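PDB 6EU6: ammonium transporter from Kuenenia stuttgartiensis, which probably senses ammonium as the membrane-bound Amt module of an ammonium sensor histidine kinase, passing the signal across the membrane. Local coordinates for residues V170-I173 against G174-A178. Sequence-based numbering, arbitrary orientation.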
# COMPACT_ATOMS: atom_id res chain seq x y z
N VAL A 170 21.43 -6.46 -5.91
CA VAL A 170 20.28 -5.81 -6.54
C VAL A 170 20.64 -4.42 -7.08
O VAL A 170 20.50 -4.12 -8.26
CB VAL A 170 19.09 -5.79 -5.57
CG1 VAL A 170 17.89 -5.02 -6.17
CG2 VAL A 170 18.64 -7.25 -5.30
N HIS A 171 21.04 -3.51 -6.19
CA HIS A 171 21.00 -2.13 -6.49
C HIS A 171 22.18 -1.71 -7.36
O HIS A 171 22.01 -1.09 -8.39
CB HIS A 171 20.90 -1.41 -5.15
CG HIS A 171 19.54 -1.60 -4.53
ND1 HIS A 171 18.39 -1.09 -5.08
CD2 HIS A 171 19.17 -2.26 -3.41
CE1 HIS A 171 17.36 -1.42 -4.33
NE2 HIS A 171 17.80 -2.16 -3.34
N SER A 172 23.41 -1.99 -6.95
CA SER A 172 24.56 -1.61 -7.83
C SER A 172 24.51 -2.33 -9.15
O SER A 172 24.71 -1.71 -10.24
CB SER A 172 25.90 -1.79 -7.14
OG SER A 172 25.97 -0.88 -6.06
N ILE A 173 24.19 -3.60 -9.13
CA ILE A 173 24.08 -4.33 -10.39
C ILE A 173 23.08 -3.70 -11.34
O ILE A 173 23.38 -3.47 -12.51
CB ILE A 173 23.69 -5.80 -10.09
CG1 ILE A 173 24.92 -6.53 -9.50
CG2 ILE A 173 23.19 -6.51 -11.36
CD1 ILE A 173 26.01 -6.93 -10.53
N GLY A 174 21.87 -3.43 -10.86
CA GLY A 174 20.89 -2.74 -11.67
C GLY A 174 21.31 -1.33 -12.06
O GLY A 174 21.05 -0.92 -13.19
N GLY A 175 21.99 -0.61 -11.15
CA GLY A 175 22.37 0.77 -11.38
C GLY A 175 23.48 0.88 -12.47
O GLY A 175 23.43 1.78 -13.29
N TRP A 176 24.46 -0.03 -12.46
CA TRP A 176 25.54 -0.04 -13.48
C TRP A 176 25.03 -0.46 -14.86
O TRP A 176 25.45 0.08 -15.90
CB TRP A 176 26.73 -0.93 -13.03
CG TRP A 176 27.35 -0.53 -11.73
CD1 TRP A 176 27.78 -1.37 -10.74
CD2 TRP A 176 27.57 0.80 -11.23
NE1 TRP A 176 28.24 -0.66 -9.69
CE2 TRP A 176 28.17 0.66 -9.96
CE3 TRP A 176 27.40 2.08 -11.75
CZ2 TRP A 176 28.52 1.74 -9.18
CZ3 TRP A 176 27.78 3.16 -10.97
CH2 TRP A 176 28.31 2.97 -9.71
N PHE A 177 24.06 -1.38 -14.89
CA PHE A 177 23.38 -1.69 -16.13
C PHE A 177 22.63 -0.49 -16.67
O PHE A 177 22.73 -0.16 -17.85
CB PHE A 177 22.43 -2.86 -15.90
CG PHE A 177 21.83 -3.42 -17.16
CD1 PHE A 177 22.63 -4.01 -18.14
CD2 PHE A 177 20.45 -3.33 -17.40
CE1 PHE A 177 22.07 -4.50 -19.33
CE2 PHE A 177 19.89 -3.85 -18.55
CZ PHE A 177 20.71 -4.42 -19.54
N ALA A 178 21.91 0.21 -15.79
CA ALA A 178 21.25 1.42 -16.14
C ALA A 178 22.31 2.42 -16.65
O ALA A 178 22.04 3.17 -17.57
CB ALA A 178 20.53 2.02 -14.93
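The indole of Trp176 folds back along helix 167-185 over the residue one turn earlier, laying one ring face over the carbonyl oxygen of Ser172. CD1 approaches most closely, 3.1 Å from Ser172 O, while NE1 lies 3.6 Å from Ser172 CB, so the pyrrole part of the ring system does the touching. This pose follows from the first torsion of Trp176, which sets CG beside its own backbone N and anti to the carbonyl carbon (chi1 -58°). The same Ser172 oxygen takes the backbone N-H of Trp176 almost head-on, at 2.8 Å from Trp176 N and with a C=O...N angle of 164°. Ser172 OG turns to another task, bonding to Gly327 O on helix 322-340. The indole also meets the ring of Phe368 edge-to-face. An alanine in place of Trp176 would probably leave the Ser172 carbonyl without its aromatic cover and Phe368 without its ring partner, opening a gap between helices 322-340 and 353-385.

Helix 167-185 is one of the buried transmembrane helices of the Amt fold, and His171, whose ND1 is hydrogen-bonded to ND1 of His326, forms with it the twin-histidine pair characteristic of the pore in this family. Val170 CG1 sits 3.9 Å above the plane of the His171 ring, over its centre. One turn on, the amides of Gly174 and Gly175 bond to Val170 O and His171 O, at 3.0 Å from Gly174 N to Val170 O and 2.8 Å from Gly175 N to His171 O. Phe177 sets its CB 3.6 Å from Ile173 O, but its ring swings away from this turn toward Phe379, whereas Ile173 O receives both the amide of Phe177 and the hydroxyl of Ser371.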